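Macrophage migration inhibitory factor (Plasmodium berghei, PDB 2WKB) is a malaria-parasite member of the macrophage migration inhibitory factor family, which forms a trimer of subunits built from beta-alpha-beta units. Local coordinates at residues L76-T81 and V95-F99. Numbering follows the deposited sequence.
Sequences LADKIT and VYIEF
In the second half of a beta-alpha-beta unit of the MIF fold (strand 58-63, helix 73-88, strand 95-100), helical residues 76-81 pack on one face of extended residues 95-99. The axes approach to 9.3 Å with N-to-C directions 144° apart, so the strand runs back roughly against the helix; in CA register Ala77 faces Ile97 (6.3 Å) and Thr81 faces Val95 (6.5 Å). Strand alternation turns Val95, Ile97 and Phe99 toward the helix, while Tyr96 points away; Leu76, Ala77 and Ile80 point toward the strand. All seven touching residues are buried and the contact is mainly apolar, with no hydrogen bond between the segments. Phe99 (chi1 m) offers its ring edge to the helix: CE1 lies 3.7 Å from Leu76 CD2, and CE2 4.0 Å from Ala77 CB. Ile97, in the mt rotamer, sends CD1 to 3.8 Å from Ala77 CB, 3.9 Å from Ile80 CG2 and 3.3 Å from Ala77 O. Leu76 also packs on Ile27 and Ile30 of helix 13-31, the other long helix of the subunit. Residues 97-99 pair antiparallel with a strand of a second subunit, extending the sheet across the trimer interface. Thr81 (chi1 m) turns its hydroxyl back along the helix: OG1 donates to Ala77 O at 2.8 Å, beside the 2.9 Å bond from Thr81 N to the same oxygen, and sits 3.8 Å from Val95 CG1 and 3.5 Å from Ile97 CD1.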
ATOM      1  N   LEU E  76       3.353   6.380  21.483  1.00 14.22           N
ATOM      2  CA  LEU E  76       4.144   5.943  20.299  1.00 15.36           C
ATOM      3  C   LEU E  76       4.034   7.002  19.161  1.00 14.50           C
ATOM      4  O   LEU E  76       5.042   7.355  18.531  1.00 14.25           O
ATOM      5  CB  LEU E  76       3.616   4.610  19.818  1.00 15.60           C
ATOM      6  CG  LEU E  76       4.425   3.972  18.668  1.00 19.29           C
ATOM      7  CD1 LEU E  76       6.082   3.983  18.827  1.00 15.66           C
ATOM      8  CD2 LEU E  76       3.902   2.558  18.383  1.00 20.24           C
ATOM      9  N   ALA E  77       2.842   7.528  18.944  1.00 14.49           N
ATOM     10  CA  ALA E  77       2.705   8.518  17.874  1.00 14.74           C
ATOM     11  C   ALA E  77       3.520   9.781  18.182  1.00 14.39           C
ATOM     12  O   ALA E  77       4.121  10.370  17.262  1.00 14.83           O
ATOM     13  CB  ALA E  77       1.133   8.882  17.570  1.00 15.36           C
ATOM     14  N   ASP E  78       3.561  10.181  19.459  1.00 14.10           N
ATOM     15  CA  ASP E  78       4.337  11.342  19.902  1.00 16.67           C
ATOM     16  C   ASP E  78       5.820  11.029  19.621  1.00 16.70           C
ATOM     17  O   ASP E  78       6.517  11.829  19.000  1.00 16.22           O
ATOM     18  CB  ASP E  78       4.076  11.573  21.371  1.00 16.39           C
ATOM     19  CG  ASP E  78       4.773  12.852  21.942  1.00 26.31           C
ATOM     20  OD1 ASP E  78       5.666  13.451  21.327  1.00 28.63           O
ATOM     21  OD2 ASP E  78       4.380  13.276  23.035  1.00 28.00           O
ATOM     22  N   LYS E  79       6.288   9.838  19.976  1.00 17.02           N
ATOM     23  CA  LYS E  79       7.706   9.532  19.737  1.00 16.00           C
ATOM     24  C   LYS E  79       8.072   9.499  18.261  1.00 15.30           C
ATOM     25  O   LYS E  79       9.166   9.993  17.829  1.00 16.10           O
ATOM     26  CB  LYS E  79       8.125   8.215  20.351  1.00 16.55           C
ATOM     27  CG  LYS E  79       9.620   7.956  20.070  1.00 21.20           C
ATOM     28  CD  LYS E  79      10.541   8.955  20.924  1.00 29.42           C
ATOM     29  CE  LYS E  79      12.083   8.592  20.901  1.00 29.36           C
ATOM     30  NZ  LYS E  79      12.802   9.661  21.688  1.00 35.53           N
ATOM     31  N   ILE E  80       7.216   8.886  17.464  1.00 13.74           N
ATOM     32  CA  ILE E  80       7.460   8.855  16.010  1.00 14.04           C
ATOM     33  C   ILE E  80       7.483  10.283  15.410  1.00 14.86           C
ATOM     34  O   ILE E  80       8.323  10.589  14.515  1.00 13.49           O
ATOM     35  CB  ILE E  80       6.411   7.922  15.324  1.00 12.78           C
ATOM     36  CG1 ILE E  80       6.708   6.468  15.739  1.00 14.33           C
ATOM     37  CG2 ILE E  80       6.440   8.069  13.727  1.00 14.68           C
ATOM     38  CD1 ILE E  80       5.581   5.465  15.286  1.00 18.28           C
ATOM     39  N   THR E  81       6.550  11.115  15.843  1.00 13.87           N
ATOM     40  CA  THR E  81       6.508  12.507  15.326  1.00 16.23           C
ATOM     41  C   THR E  81       7.885  13.168  15.619  1.00 15.72           C
ATOM     42  O   THR E  81       8.472  13.855  14.706  1.00 15.90           O
ATOM     43  CB  THR E  81       5.368  13.300  15.941  1.00 13.71           C
ATOM     44  OG1 THR E  81       4.132  12.666  15.598  1.00 17.14           O
ATOM     45  CG2 THR E  81       5.303  14.765  15.420  1.00 17.61           C
ATOM     46  N   VAL E  95       2.800  15.636   9.769  1.00 18.23           N
ATOM     47  CA  VAL E  95       2.974  14.219  10.169  1.00 17.15           C
ATOM     48  C   VAL E  95       1.608  13.682  10.543  1.00 18.25           C
ATOM     49  O   VAL E  95       0.850  14.310  11.337  1.00 17.28           O
ATOM     50  CB  VAL E  95       3.899  14.057  11.359  1.00 17.25           C
ATOM     51  CG1 VAL E  95       4.042  12.566  11.807  1.00 16.45           C
ATOM     52  CG2 VAL E  95       5.292  14.623  10.975  1.00 16.66           C
ATOM     53  N   TYR E  96       1.271  12.522   9.983  1.00 16.68           N
ATOM     54  CA  TYR E  96      -0.039  11.928  10.316  1.00 18.12           C
ATOM     55  C   TYR E  96       0.267  10.457  10.572  1.00 19.29           C
ATOM     56  O   TYR E  96       0.951   9.840   9.778  1.00 16.16           O
ATOM     57  CB  TYR E  96      -0.994  12.114   9.134  1.00 18.93           C
ATOM     58  CG  TYR E  96      -2.381  11.478   9.259  1.00 21.19           C
ATOM     59  CD1 TYR E  96      -3.339  11.994  10.119  1.00 27.92           C
ATOM     60  CD2 TYR E  96      -2.744  10.399   8.432  1.00 28.20           C
ATOM     61  CE1 TYR E  96      -4.646  11.414  10.197  1.00 28.69           C
ATOM     62  CE2 TYR E  96      -4.029   9.830   8.483  1.00 30.52           C
ATOM     63  CZ  TYR E  96      -4.961  10.326   9.398  1.00 32.84           C
ATOM     64  OH  TYR E  96      -6.218   9.732   9.459  1.00 36.50           O
ATOM     65  N   ILE E  97      -0.205   9.926  11.705  1.00 16.93           N
ATOM     66  CA  ILE E  97       0.136   8.585  12.106  1.00 17.32           C
ATOM     67  C   ILE E  97      -1.159   7.810  12.262  1.00 18.13           C
ATOM     68  O   ILE E  97      -2.061   8.274  12.977  1.00 19.66           O
ATOM     69  CB  ILE E  97       0.895   8.616  13.364  1.00 17.12           C
ATOM     70  CG1 ILE E  97       2.239   9.363  13.063  1.00 19.74           C
ATOM     71  CG2 ILE E  97       1.207   7.113  13.863  1.00 14.13           C
ATOM     72  CD1 ILE E  97       2.895   9.628  14.262  1.00 20.50           C
ATOM     73  N   GLU E  98      -1.262   6.664  11.604  1.00 17.33           N
ATOM     74  CA  GLU E  98      -2.436   5.850  11.671  1.00 18.92           C
ATOM     75  C   GLU E  98      -2.105   4.440  12.137  1.00 18.83           C
ATOM     76  O   GLU E  98      -1.111   3.847  11.680  1.00 18.18           O
ATOM     77  CB  GLU E  98      -3.030   5.839  10.288  1.00 19.48           C
ATOM     78  CG  GLU E  98      -4.242   5.040  10.133  1.00 26.40           C
ATOM     79  CD  GLU E  98      -4.701   5.080   8.676  1.00 29.76           C
ATOM     80  OE1 GLU E  98      -5.235   6.133   8.294  1.00 36.25           O
ATOM     81  OE2 GLU E  98      -4.456   4.094   7.957  1.00 30.01           O
ATOM     82  N   PHE E  99      -2.944   3.896  13.048  1.00 18.23           N
ATOM     83  CA  PHE E  99      -2.753   2.562  13.635  1.00 19.15           C
ATOM     84  C   PHE E  99      -3.979   1.696  13.213  1.00 23.52           C
ATOM     85  O   PHE E  99      -5.115   2.060  13.429  1.00 21.64           O
ATOM     86  CB  PHE E  99      -2.717   2.582  15.177  1.00 18.94           C
ATOM     87  CG  PHE E  99      -1.598   3.369  15.804  1.00 16.13           C
ATOM     88  CD1 PHE E  99      -0.427   2.731  16.134  1.00 17.43           C
ATOM     89  CD2 PHE E  99      -1.721   4.729  16.063  1.00 16.56           C
ATOM     90  CE1 PHE E  99       0.660   3.436  16.753  1.00 15.70           C
ATOM     91  CE2 PHE E  99      -0.625   5.436  16.674  1.00 15.98           C
ATOM     92  CZ  PHE E  99       0.552   4.757  17.006  1.00 15.46           C
TER